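Long-range contacts in OxyA protein (Actinoplanes teichomyceticus, PDB 5HH3), which is a haem-containing cytochrome P450 monooxygenase that probably carries out a phenolic coupling, cyclising the peptide during glycopeptide antibiotic biosynthesis: residues R24-P29 with A317-F322; S33-G38 with L56-D61; G250-A255 with F388-L393; D276-Y281 with D327-T332. All coordinates share one frame; numbering follows the deposited sequence.

Contact 1 of 4, residues R24-P29 with A317-F322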
loop_
_atom_site.group_PDB
_atom_site.type_symbol
_atom_site.label_atom_id
_atom_site.label_comp_id
_atom_site.label_asym_id
_atom_site.label_seq_id
_atom_site.Cartn_x
_atom_site.Cartn_y
_atom_site.Cartn_z
ATOM N N ARG B 24 -1.224 20.053 -15.275
ATOM C CA ARG B 24 -2.308 20.206 -16.242
ATOM C C ARG B 24 -2.400 18.916 -17.090
ATOM O O ARG B 24 -2.734 17.884 -16.536
ATOM C CB ARG B 24 -2.151 21.523 -17.027
ATOM C CG ARG B 24 -2.056 22.738 -16.105
ATOM C CD ARG B 24 -1.996 24.087 -16.823
ATOM N NE ARG B 24 -3.291 24.407 -17.438
ATOM C CZ ARG B 24 -3.592 24.320 -18.740
ATOM N NH1 ARG B 24 -2.681 23.941 -19.639
ATOM N NH2 ARG B 24 -4.825 24.638 -19.157
ATOM N N PHE B 25 -2.072 18.943 -18.380
ATOM C CA PHE B 25 -2.088 17.745 -19.226
ATOM C C PHE B 25 -0.740 17.042 -19.349
ATOM O O PHE B 25 -0.670 15.954 -19.931
ATOM C CB PHE B 25 -2.576 18.100 -20.642
ATOM C CG PHE B 25 -3.925 18.731 -20.659
ATOM C CD1 PHE B 25 -5.055 17.954 -20.471
ATOM C CD2 PHE B 25 -4.069 20.091 -20.807
ATOM C CE1 PHE B 25 -6.311 18.526 -20.467
ATOM C CE2 PHE B 25 -5.330 20.673 -20.799
ATOM C CZ PHE B 25 -6.447 19.890 -20.623
ATOM N N ASP B 26 0.314 17.658 -18.823
ATOM C CA ASP B 26 1.660 17.162 -19.018
ATOM C C ASP B 26 2.147 16.219 -17.928
ATOM O O ASP B 26 1.731 16.342 -16.778
ATOM C CB ASP B 26 2.620 18.316 -19.103
ATOM C CG ASP B 26 2.286 19.266 -20.221
ATOM O OD1 ASP B 26 1.531 18.894 -21.150
ATOM O OD2 ASP B 26 2.804 20.378 -20.153
ATOM N N PRO B 27 3.080 15.308 -18.284
ATOM C CA PRO B 27 3.875 14.567 -17.292
ATOM C C PRO B 27 4.646 15.528 -16.380
ATOM O O PRO B 27 5.086 16.565 -16.874
ATOM C CB PRO B 27 4.886 13.797 -18.153
ATOM C CG PRO B 27 4.343 13.815 -19.540
ATOM C CD PRO B 27 3.561 15.074 -19.660
ATOM N N VAL B 28 4.811 15.195 -15.092
ATOM C CA VAL B 28 5.599 16.043 -14.171
ATOM C C VAL B 28 7.117 15.928 -14.427
ATOM O O VAL B 28 7.565 14.941 -15.039
ATOM C CB VAL B 28 5.288 15.778 -12.669
ATOM C CG1 VAL B 28 3.833 16.131 -12.362
ATOM C CG2 VAL B 28 5.618 14.350 -12.242
ATOM N N PRO B 29 7.919 16.935 -13.968
ATOM C CA PRO B 29 9.370 16.911 -14.221
ATOM C C PRO B 29 10.086 15.622 -13.825
ATOM O O PRO B 29 11.037 15.224 -14.485
ATOM C CB PRO B 29 9.883 18.073 -13.371
ATOM C CG PRO B 29 8.772 19.058 -13.414
ATOM C CD PRO B 29 7.506 18.231 -13.389
ATOM N N ALA B 317 4.957 6.347 -22.543
ATOM C CA ALA B 317 4.949 5.823 -23.908
ATOM C C ALA B 317 4.195 6.741 -24.862
ATOM O O ALA B 317 4.662 6.997 -25.971
ATOM C CB ALA B 317 4.298 4.447 -23.936
ATOM N N ASN B 318 3.026 7.198 -24.426
ATOM C CA ASN B 318 2.122 7.989 -25.254
ATOM C C ASN B 318 2.614 9.418 -25.474
ATOM O O ASN B 318 2.324 10.021 -26.526
ATOM C CB ASN B 318 0.727 8.001 -24.639
ATOM C CG ASN B 318 0.078 6.631 -24.661
ATOM O OD1 ASN B 318 0.597 5.692 -25.273
ATOM N ND2 ASN B 318 -1.071 6.510 -24.019
ATOM N N ARG B 319 3.337 9.933 -24.476
ATOM C CA ARG B 319 3.879 11.274 -24.489
ATOM C C ARG B 319 5.425 11.255 -24.592
ATOM O O ARG B 319 6.100 12.140 -24.072
ATOM C CB ARG B 319 3.407 11.999 -23.230
ATOM C CG ARG B 319 1.878 12.011 -23.036
ATOM C CD ARG B 319 1.151 12.737 -24.159
ATOM N NE ARG B 319 1.631 14.112 -24.150
ATOM C CZ ARG B 319 1.224 15.058 -23.309
ATOM N NH1 ARG B 319 0.210 14.860 -22.469
ATOM N NH2 ARG B 319 1.820 16.242 -23.352
ATOM N N ARG B 320 5.963 10.275 -25.323
ATOM C CA ARG B 320 7.402 9.988 -25.315
ATOM C C ARG B 320 8.264 11.127 -25.850
ATOM O O ARG B 320 9.429 11.253 -25.454
ATOM C CB ARG B 320 7.707 8.705 -26.081
ATOM C CG ARG B 320 7.538 8.792 -27.595
ATOM C CD ARG B 320 7.707 7.402 -28.200
ATOM N NE ARG B 320 7.048 7.221 -29.491
ATOM C CZ ARG B 320 5.725 7.183 -29.684
ATOM N NH1 ARG B 320 4.853 7.371 -28.682
ATOM N NH2 ARG B 320 5.248 6.973 -30.907
ATOM N N ASN B 321 7.708 11.942 -26.733
ATOM C CA ASN B 321 8.443 13.094 -27.291
ATOM C C ASN B 321 8.220 14.425 -26.540
ATOM O O ASN B 321 8.745 15.428 -26.956
ATOM C CB ASN B 321 8.132 13.235 -28.794
ATOM C CG ASN B 321 8.639 12.051 -29.606
ATOM O OD1 ASN B 321 9.748 11.581 -29.406
ATOM N ND2 ASN B 321 7.818 11.557 -30.509
ATOM N N PHE B 322 7.479 14.426 -25.435
ATOM C CA PHE B 322 7.343 15.621 -24.576
ATOM C C PHE B 322 8.736 16.070 -24.111
ATOM O O PHE B 322 9.507 15.224 -23.740
ATOM C CB PHE B 322 6.484 15.279 -23.341
ATOM C CG PHE B 322 6.165 16.466 -22.472
ATOM C CD1 PHE B 322 5.263 17.435 -22.907
ATOM C CD2 PHE B 322 6.787 16.640 -21.241
ATOM C CE1 PHE B 322 4.980 18.548 -22.127
ATOM C CE2 PHE B 322 6.500 17.760 -20.454
ATOM C CZ PHE B 322 5.600 18.704 -20.895
#
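F322 and P27 reach toward each other tip to tip, joining a short N-terminal strand of the cytochrome P450 fold to the chain just beyond helix 314-318, the K' helix, where it enters the meander that leads to the haem-binding loop. A type I turn runs from R319 to F322, closed by F322 N bonding to R319 O, and both of its end residues meet the 24-29 segment. F322 has CG anti to its backbone N (chi1 -174°). P27 CD packs over the centre of one face of the F322 ring, 3.9 Å from its plane, a CH-pi contact. The same CD also covers one face of the R319 guanidinium, but nearer the rim. D26 crosses F322 at about a right angle, and its OD2 comes to 3.3 Å from F322 CZ, approaching obliquely. Its other oxygen, OD1, lies in the guanidinium plane at the edge, making a weak, long salt bridge of 3.5 Å to R319 NH2. That nitrogen has a second acidic partner in D327 OD2, and NH1 also bonds to Y281 O of helix 274-282, so the arginine ties three parts of the chain together. Across to the strand, R319 NH1 gives a hydrogen bond to F25 O at 2.9 Å, bent to 143° at the hydrogen, with the donor standing above the carbonyl plane.

Contact 2 of 4, residues S33-G38 with L56-D61; sequences SLMAEG and LATGYD
T58 OG1 is gripped by two waters, each of which carries the link on to the last turn of helix 29-37. Water 1 lies 2.7 Å from T58 OG1 and donates to L34 O; water 2 lies 2.6 Å from the same hydroxyl and donates to M35 O at 2.9 Å. With chi1 at 57°, OG1 sits between the backbone N and the carbonyl carbon of T58, where both waters reach it. G38 O also comes to 3.3 Å of T58 OG1, but at a poor angle, so no direct hydrogen bond joins the two segments. In P450 terms this is the A helix laid against the second strand of the beta-1 sheet: the chain leaves the helix at G38, makes the hairpin 40-45/53-57, and G59 then takes the N-cap position of the B helix. The apolar half of the contact is thin. L34 CD1 touches L56 CD2 at 4.1 Å, the two leucines crossing at about a right angle, and L19 of helix 8-19 packs on both. M35 passes obliquely by the threonine with its CG 4.1 Å from T58 CB, while A316 of helix 314-318 touches both M35 and T58.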
loop_
_atom_site.group_PDB
_atom_site.type_symbol
_atom_site.label_atom_id
_atom_site.label_comp_id
_atom_site.label_asym_id
_atom_site.label_seq_id
_atom_site.Cartn_x
_atom_site.Cartn_y
_atom_site.Cartn_z
ATOM N N SER B 33 12.326 13.303 -16.306
ATOM C CA SER B 33 13.710 12.984 -16.047
ATOM C C SER B 33 14.011 11.494 -16.203
ATOM O O SER B 33 15.015 11.112 -16.834
ATOM C CB SER B 33 14.130 13.481 -14.653
ATOM O OG SER B 33 15.474 13.151 -14.414
ATOM N N LEU B 34 13.130 10.647 -15.674
ATOM C CA LEU B 34 13.295 9.204 -15.798
ATOM C C LEU B 34 13.160 8.758 -17.250
ATOM O O LEU B 34 13.929 7.922 -17.714
ATOM C CB LEU B 34 12.317 8.443 -14.879
ATOM C CG LEU B 34 12.545 8.694 -13.373
ATOM C CD1 LEU B 34 11.432 8.035 -12.569
ATOM C CD2 LEU B 34 13.904 8.194 -12.900
ATOM N N MET B 35 12.195 9.334 -17.959
ATOM C CA MET B 35 12.004 9.088 -19.399
ATOM C C MET B 35 13.291 9.331 -20.214
ATOM O O MET B 35 13.599 8.572 -21.123
ATOM C CB MET B 35 10.882 9.973 -19.945
ATOM C CG MET B 35 9.483 9.482 -19.612
ATOM S SD MET B 35 8.226 10.762 -19.873
ATOM C CE MET B 35 8.223 10.816 -21.665
ATOM N N ALA B 36 14.020 10.385 -19.861
ATOM C CA ALA B 36 15.253 10.793 -20.554
ATOM C C ALA B 36 16.447 9.919 -20.208
ATOM O O ALA B 36 17.460 9.911 -20.904
ATOM C CB ALA B 36 15.558 12.242 -20.213
ATOM N N GLU B 37 16.349 9.204 -19.105
ATOM C CA GLU B 37 17.433 8.374 -18.631
ATOM C C GLU B 37 17.645 7.156 -19.516
ATOM O O GLU B 37 18.775 6.863 -19.888
ATOM C CB GLU B 37 17.164 7.933 -17.189
ATOM C CG GLU B 37 18.413 7.543 -16.446
ATOM C CD GLU B 37 18.264 7.655 -14.939
ATOM O OE1 GLU B 37 18.758 6.735 -14.261
ATOM O OE2 GLU B 37 17.684 8.655 -14.442
ATOM N N GLY B 38 16.552 6.474 -19.847
ATOM C CA GLY B 38 16.567 5.261 -20.682
ATOM C C GLY B 38 15.171 4.642 -20.646
ATOM O O GLY B 38 14.270 5.224 -20.049
ATOM N N LEU B 56 10.432 0.677 -13.370
ATOM C CA LEU B 56 9.470 1.433 -14.157
ATOM C C LEU B 56 9.902 1.373 -15.603
ATOM O O LEU B 56 11.015 1.785 -15.901
ATOM C CB LEU B 56 9.444 2.895 -13.703
ATOM C CG LEU B 56 8.488 3.847 -14.421
ATOM C CD1 LEU B 56 7.048 3.556 -14.014
ATOM C CD2 LEU B 56 8.840 5.290 -14.091
ATOM N N ALA B 57 9.038 0.877 -16.481
ATOM C CA ALA B 57 9.290 0.847 -17.939
ATOM C C ALA B 57 8.603 2.055 -18.551
ATOM O O ALA B 57 7.401 2.233 -18.352
ATOM C CB ALA B 57 8.734 -0.428 -18.566
ATOM N N THR B 58 9.375 2.878 -19.263
ATOM C CA THR B 58 8.886 4.077 -19.927
ATOM C C THR B 58 9.015 4.036 -21.457
ATOM O O THR B 58 8.322 4.807 -22.131
ATOM C CB THR B 58 9.628 5.350 -19.421
ATOM O OG1 THR B 58 11.038 5.216 -19.624
ATOM C CG2 THR B 58 9.381 5.602 -17.944
ATOM N N GLY B 59 9.921 3.201 -21.986
ATOM C CA GLY B 59 10.133 3.065 -23.423
ATOM C C GLY B 59 8.982 2.326 -24.082
ATOM O O GLY B 59 8.497 1.310 -23.556
ATOM N N TYR B 60 8.549 2.846 -25.225
ATOM C CA TYR B 60 7.387 2.311 -25.971
ATOM C C TYR B 60 7.529 0.824 -26.305
ATOM O O TYR B 60 6.640 0.006 -26.002
ATOM C CB TYR B 60 7.181 3.103 -27.284
ATOM C CG TYR B 60 5.803 2.993 -27.873
ATOM C CD1 TYR B 60 5.459 1.976 -28.777
ATOM C CD2 TYR B 60 4.835 3.933 -27.558
ATOM C CE1 TYR B 60 4.166 1.890 -29.310
ATOM C CE2 TYR B 60 3.556 3.866 -28.085
ATOM C CZ TYR B 60 3.227 2.855 -28.963
ATOM O OH TYR B 60 1.935 2.860 -29.458
ATOM N N ASP B 61 8.643 0.471 -26.921
ATOM C CA ASP B 61 8.859 -0.908 -27.336
ATOM C C ASP B 61 9.132 -1.827 -26.153
ATOM O O ASP B 61 8.736 -2.980 -26.179
ATOM C CB ASP B 61 9.996 -1.014 -28.353
ATOM C CG ASP B 61 9.660 -0.339 -29.666
ATOM O OD1 ASP B 61 8.483 -0.302 -30.077
ATOM O OD2 ASP B 61 10.595 0.147 -30.297
HETATM O O HOH W 1 12.600 5.191 -17.364
HETATM O O HOH W 2 11.911 6.296 -21.816
#

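Contact 3 of 4, residues G250-A255 with F388-L393; sequences GAWLMA and FDVEAL
W252 meets three side chains of the loop 388-393, and every one of these contacts is apolar; no hydrogen bond crosses between the segments. Methyl groups do much of the work. L393 crosses the tryptophan at about a right angle and uses both its branches: CD2 reaches the backbone N of W252 at 3.6 Å, and CD1 lies over the start of the side chain, 3.9 Å from W252 CG. CD2 extends further to A251 CB at 4.0 Å, so a single leucine branch packs on two successive helix residues. Farther along the indole, V390 CG2 approaches CE3 of W252 obliquely at 3.9 Å. The aromatic contact lies at the six-membered ring: W252 CZ3 sits at the edge of the F388 ring, near its plane, 3.7 Å from F388 CZ. W252 CG is anti to the backbone N (chi1 -178°), which puts it beside the carbonyl carbon, where L393 CD1 meets it; the ring of F25 packs against the indole as well. Polar anchoring of the loop comes from neighbours: F388 O accepts from R245 NH1, F388 N bonds to E286 OE1, and L393 N bonds to D141 OD1. The contact thus seats the C-terminal loop, just before strand 394-396, on the last turns of helix 225-256, the long helix that crosses the P450 fold.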
loop_
_atom_site.group_PDB
_atom_site.type_symbol
_atom_site.label_atom_id
_atom_site.label_comp_id
_atom_site.label_asym_id
_atom_site.label_seq_id
_atom_site.Cartn_x
_atom_site.Cartn_y
_atom_site.Cartn_z
ATOM N N GLY B 250 -11.559 15.332 -21.411
ATOM C CA GLY B 250 -11.886 15.726 -22.771
ATOM C C GLY B 250 -12.571 17.075 -22.862
ATOM O O GLY B 250 -12.179 17.915 -23.680
ATOM N N ALA B 251 -13.601 17.284 -22.028
ATOM C CA ALA B 251 -14.283 18.567 -21.968
ATOM C C ALA B 251 -13.310 19.707 -21.613
ATOM O O ALA B 251 -13.436 20.818 -22.157
ATOM C CB ALA B 251 -15.443 18.523 -20.980
ATOM N N TRP B 252 -12.354 19.438 -20.717
ATOM C CA TRP B 252 -11.344 20.430 -20.340
ATOM C C TRP B 252 -10.460 20.766 -21.541
ATOM O O TRP B 252 -10.236 21.938 -21.826
ATOM C CB TRP B 252 -10.514 19.930 -19.152
ATOM C CG TRP B 252 -9.464 20.878 -18.623
ATOM C CD1 TRP B 252 -9.375 22.223 -18.838
ATOM C CD2 TRP B 252 -8.383 20.549 -17.741
ATOM N NE1 TRP B 252 -8.297 22.743 -18.173
ATOM C CE2 TRP B 252 -7.674 21.744 -17.484
ATOM C CE3 TRP B 252 -7.941 19.356 -17.147
ATOM C CZ2 TRP B 252 -6.545 21.786 -16.664
ATOM C CZ3 TRP B 252 -6.816 19.394 -16.333
ATOM C CH2 TRP B 252 -6.130 20.603 -16.096
ATOM N N LEU B 253 -9.983 19.738 -22.248
ATOM C CA LEU B 253 -9.184 19.929 -23.457
ATOM C C LEU B 253 -9.949 20.709 -24.533
ATOM O O LEU B 253 -9.357 21.554 -25.227
ATOM C CB LEU B 253 -8.678 18.588 -24.015
ATOM C CG LEU B 253 -7.667 18.647 -25.170
ATOM C CD1 LEU B 253 -6.358 19.257 -24.728
ATOM C CD2 LEU B 253 -7.410 17.276 -25.753
ATOM N N MET B 254 -11.255 20.447 -24.662
ATOM C CA MET B 254 -12.095 21.197 -25.606
ATOM C C MET B 254 -12.250 22.678 -25.250
ATOM O O MET B 254 -12.130 23.526 -26.126
ATOM C CB MET B 254 -13.471 20.568 -25.743
ATOM C CG MET B 254 -13.424 19.168 -26.353
ATOM S SD MET B 254 -15.029 18.357 -26.271
ATOM C CE MET B 254 -15.978 19.593 -27.186
ATOM N N ALA B 255 -12.512 22.976 -23.979
ATOM C CA ALA B 255 -12.518 24.359 -23.497
ATOM C C ALA B 255 -11.113 25.029 -23.614
ATOM O O ALA B 255 -10.999 26.203 -23.953
ATOM C CB ALA B 255 -13.045 24.420 -22.065
ATOM N N PHE B 388 -5.657 10.211 -13.649
ATOM C CA PHE B 388 -6.155 11.538 -14.064
ATOM C C PHE B 388 -7.576 11.854 -13.608
ATOM O O PHE B 388 -8.548 11.360 -14.180
ATOM C CB PHE B 388 -6.099 11.709 -15.590
ATOM C CG PHE B 388 -6.059 13.155 -16.041
ATOM C CD1 PHE B 388 -7.171 13.964 -15.984
ATOM C CD2 PHE B 388 -4.899 13.700 -16.517
ATOM C CE1 PHE B 388 -7.107 15.300 -16.400
ATOM C CE2 PHE B 388 -4.825 15.039 -16.932
ATOM C CZ PHE B 388 -5.936 15.825 -16.881
ATOM N N ASP B 389 -7.667 12.719 -12.616
ATOM C CA ASP B 389 -8.876 12.931 -11.887
ATOM C C ASP B 389 -9.165 14.425 -11.732
ATOM O O ASP B 389 -8.722 15.075 -10.765
ATOM C CB ASP B 389 -8.749 12.252 -10.528
ATOM C CG ASP B 389 -9.947 12.482 -9.651
ATOM O OD1 ASP B 389 -11.031 12.773 -10.191
ATOM O OD2 ASP B 389 -9.800 12.375 -8.426
ATOM N N VAL B 390 -9.912 14.964 -12.691
ATOM C CA VAL B 390 -10.386 16.341 -12.597
ATOM C C VAL B 390 -11.469 16.369 -11.524
ATOM O O VAL B 390 -12.512 15.753 -11.690
ATOM C CB VAL B 390 -10.959 16.868 -13.921
ATOM C CG1 VAL B 390 -11.392 18.334 -13.766
ATOM C CG2 VAL B 390 -9.946 16.707 -15.046
ATOM N N GLU B 391 -11.217 17.095 -10.442
ATOM C CA GLU B 391 -12.117 17.124 -9.295
ATOM C C GLU B 391 -13.380 17.978 -9.523
ATOM O O GLU B 391 -14.451 17.646 -9.020
ATOM C CB GLU B 391 -11.374 17.597 -8.052
ATOM C CG GLU B 391 -10.233 16.659 -7.669
ATOM C CD GLU B 391 -9.578 17.020 -6.355
ATOM O OE1 GLU B 391 -9.129 16.098 -5.644
ATOM O OE2 GLU B 391 -9.512 18.222 -6.022
ATOM N N ALA B 392 -13.249 19.060 -10.279
ATOM C CA ALA B 392 -14.387 19.930 -10.614
ATOM C C ALA B 392 -14.026 20.726 -11.868
ATOM O O ALA B 392 -12.881 21.152 -12.006
ATOM C CB ALA B 392 -14.703 20.860 -9.456
ATOM N N LEU B 393 -14.957 20.844 -12.810
ATOM C CA LEU B 393 -14.691 21.525 -14.072
ATOM C C LEU B 393 -15.853 22.451 -14.432
ATOM O O LEU B 393 -16.786 22.059 -15.142
ATOM C CB LEU B 393 -14.423 20.502 -15.169
ATOM C CG LEU B 393 -13.978 21.048 -16.531
ATOM C CD1 LEU B 393 -12.596 21.688 -16.426
ATOM C CD2 LEU B 393 -13.951 19.932 -17.554
#

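Contact 4 of 4, residues D276-Y281 with D327-T332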
loop_
_atom_site.group_PDB
_atom_site.type_symbol
_atom_site.label_atom_id
_atom_site.label_comp_id
_atom_site.label_asym_id
_atom_site.label_seq_id
_atom_site.Cartn_x
_atom_site.Cartn_y
_atom_site.Cartn_z
ATOM N N ASP B 276 -7.978 8.818 -31.646
ATOM C CA ASP B 276 -6.673 8.259 -31.258
ATOM C C ASP B 276 -5.707 9.328 -30.731
ATOM O O ASP B 276 -4.972 9.046 -29.807
ATOM C CB ASP B 276 -6.016 7.513 -32.407
ATOM C CG ASP B 276 -6.733 6.227 -32.755
ATOM O OD1 ASP B 276 -7.230 5.551 -31.839
ATOM O OD2 ASP B 276 -6.788 5.898 -33.952
ATOM N N GLU B 277 -5.721 10.534 -31.317
ATOM C CA GLU B 277 -4.900 11.644 -30.799
ATOM C C GLU B 277 -5.383 12.170 -29.441
ATOM O O GLU B 277 -4.574 12.464 -28.574
ATOM C CB GLU B 277 -4.815 12.789 -31.808
ATOM C CG GLU B 277 -4.048 14.016 -31.335
ATOM C CD GLU B 277 -2.555 13.816 -31.192
ATOM O OE1 GLU B 277 -1.891 14.798 -30.805
ATOM O OE2 GLU B 277 -2.012 12.705 -31.449
ATOM N N VAL B 278 -6.685 12.290 -29.253
ATOM C CA VAL B 278 -7.231 12.763 -27.982
ATOM C C VAL B 278 -6.865 11.779 -26.885
ATOM O O VAL B 278 -6.432 12.182 -25.809
ATOM C CB VAL B 278 -8.761 12.956 -28.035
ATOM C CG1 VAL B 278 -9.319 13.363 -26.667
ATOM C CG2 VAL B 278 -9.126 14.015 -29.052
ATOM N N ILE B 279 -7.039 10.485 -27.171
ATOM C CA ILE B 279 -6.675 9.425 -26.228
ATOM C C ILE B 279 -5.164 9.412 -25.919
ATOM O O ILE B 279 -4.774 9.338 -24.750
ATOM C CB ILE B 279 -7.146 8.034 -26.723
ATOM C CG1 ILE B 279 -8.674 7.945 -26.641
ATOM C CG2 ILE B 279 -6.487 6.939 -25.898
ATOM C CD1 ILE B 279 -9.309 6.796 -27.403
ATOM N N ARG B 280 -4.335 9.488 -26.950
ATOM C CA ARG B 280 -2.872 9.569 -26.767
ATOM C C ARG B 280 -2.461 10.722 -25.852
ATOM O O ARG B 280 -1.686 10.538 -24.913
ATOM C CB ARG B 280 -2.137 9.756 -28.102
ATOM C CG ARG B 280 -0.604 9.762 -27.971
ATOM C CD ARG B 280 0.085 10.386 -29.172
ATOM N NE ARG B 280 -0.164 11.827 -29.266
ATOM C CZ ARG B 280 0.513 12.784 -28.631
ATOM N NH1 ARG B 280 1.519 12.504 -27.807
ATOM N NH2 ARG B 280 0.178 14.055 -28.825
ATOM N N TYR B 281 -2.961 11.909 -26.159
ATOM C CA TYR B 281 -2.575 13.121 -25.435
ATOM C C TYR B 281 -3.048 13.078 -23.991
ATOM O O TYR B 281 -2.273 13.376 -23.099
ATOM C CB TYR B 281 -3.111 14.364 -26.135
ATOM C CG TYR B 281 -2.624 15.668 -25.540
ATOM C CD1 TYR B 281 -1.316 16.088 -25.723
ATOM C CD2 TYR B 281 -3.472 16.463 -24.784
ATOM C CE1 TYR B 281 -0.859 17.290 -25.184
ATOM C CE2 TYR B 281 -3.036 17.655 -24.240
ATOM C CZ TYR B 281 -1.732 18.066 -24.452
ATOM O OH TYR B 281 -1.315 19.241 -23.929
ATOM N N ASP B 327 4.999 16.344 -29.837
ATOM C CA ASP B 327 4.112 15.787 -28.796
ATOM C C ASP B 327 2.833 16.595 -28.511
ATOM O O ASP B 327 1.886 16.057 -27.913
ATOM C CB ASP B 327 4.887 15.621 -27.491
ATOM C CG ASP B 327 4.052 14.998 -26.397
ATOM O OD1 ASP B 327 3.623 13.826 -26.565
ATOM O OD2 ASP B 327 3.813 15.695 -25.383
ATOM N N ARG B 328 2.790 17.864 -28.936
ATOM C CA ARG B 328 1.650 18.730 -28.635
ATOM C C ARG B 328 0.372 18.182 -29.260
ATOM O O ARG B 328 0.411 17.489 -30.294
ATOM C CB ARG B 328 1.896 20.170 -29.098
ATOM C CG ARG B 328 2.949 20.899 -28.274
ATOM C CD ARG B 328 3.246 22.274 -28.850
ATOM N NE ARG B 328 4.454 22.829 -28.225
ATOM C CZ ARG B 328 5.300 23.689 -28.791
ATOM N NH1 ARG B 328 5.114 24.138 -30.025
ATOM N NH2 ARG B 328 6.367 24.093 -28.106
ATOM N N PHE B 329 -0.756 18.449 -28.611
ATOM C CA PHE B 329 -2.060 17.995 -29.128
ATOM C C PHE B 329 -2.280 18.519 -30.547
ATOM O O PHE B 329 -2.217 19.709 -30.782
ATOM C CB PHE B 329 -3.200 18.457 -28.218
ATOM C CG PHE B 329 -4.550 18.053 -28.690
ATOM C CD1 PHE B 329 -4.840 16.721 -28.934
ATOM C CD2 PHE B 329 -5.545 19.010 -28.904
ATOM C CE1 PHE B 329 -6.095 16.334 -29.371
ATOM C CE2 PHE B 329 -6.806 18.631 -29.339
ATOM C CZ PHE B 329 -7.081 17.295 -29.586
ATOM N N ASP B 330 -2.505 17.602 -31.479
ATOM C CA ASP B 330 -2.661 17.938 -32.896
ATOM C C ASP B 330 -3.673 16.969 -33.479
ATOM O O ASP B 330 -3.346 15.838 -33.841
ATOM C CB ASP B 330 -1.330 17.856 -33.635
ATOM C CG ASP B 330 -1.467 18.094 -35.140
ATOM O OD1 ASP B 330 -2.537 18.495 -35.626
ATOM O OD2 ASP B 330 -0.483 17.855 -35.853
ATOM N N ILE B 331 -4.904 17.444 -33.571
ATOM C CA ILE B 331 -6.028 16.634 -33.986
ATOM C C ILE B 331 -5.929 16.099 -35.436
ATOM O O ILE B 331 -6.649 15.164 -35.786
ATOM C CB ILE B 331 -7.342 17.426 -33.757
ATOM C CG1 ILE B 331 -8.535 16.483 -33.638
ATOM C CG2 ILE B 331 -7.554 18.485 -34.835
ATOM C CD1 ILE B 331 -9.677 17.109 -32.870
ATOM N N THR B 332 -5.051 16.682 -36.262
ATOM C CA THR B 332 -4.828 16.233 -37.653
ATOM C C THR B 332 -3.671 15.226 -37.808
ATOM O O THR B 332 -3.373 14.815 -38.927
ATOM C CB THR B 332 -4.504 17.421 -38.595
ATOM O OG1 THR B 332 -3.197 17.918 -38.295
ATOM C CG2 THR B 332 -5.525 18.568 -38.461
HETATM O O HOH W 3 -0.405 20.300 -26.594
#
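R280 faces D327 end-on, its two terminal nitrogens each taking one acceptor: NH1 bonds to D327 OD1 at 2.8 Å as part of a salt bridge, and NH2 to D327 O at 2.8 Å. Both acceptors lie near the guanidinium plane. The D327 carboxylate stands at 80° to that plane, and OD1 is met from above its own carboxylate. Toward E277 the arginine turns its side: NE binds OE2 and NH2 binds OE1, each at 3.0 Å. E277 and R280 are the glutamate and arginine of the ExxR motif on the P450 K helix. E277 OE1 takes a second donor, D330 N at 2.9 Å, and the two N-H groups come at it from opposite faces of the carboxylate.

Beside this polar cluster, F329 crosses Y281 at about a right angle. Its CB stands 3.7 Å above the Y281 ring plane, over the centre, a CH-pi contact, while the two ring planes make 41°. E277 CG, anti to its backbone N (chi1 177°), touches F329 CE1. V278 lies side by side with F329, both pointing the same way. Water 3 accepts from F329 N and makes a weak bond to Y281 OH.

R333, in the meander, gives E277 OE2 a further salt bridge, completing the Glu-Arg-Arg cluster familiar in P450s. Buried between two arginines and a backbone N-H, E277 is probably held ionised, its charge shared out over donors from both helix and meander.

In the fold
Contacts 1 and 4, centres 12 Å apart, are joined by a salt bridge, R319 NH2 of contact 1 reaching D327 OD2 of contact 4 at 2.9 Å, and by a probable hydrogen bond from R280 NH1 to N318 O. F25 carries contact 1 on to contact 3, its CZ 3.5 Å from W252 CD2, and L253 bridges contact 3 to both Y281 and F329 of contact 4. In contact 2, M35 CE touches R319 O of contact 1, yet contact 2 does not touch contacts 3 and 4. None of the four comes near the haem: the nearest side chains, F388 and V278, stay about 9 and 10 Å away.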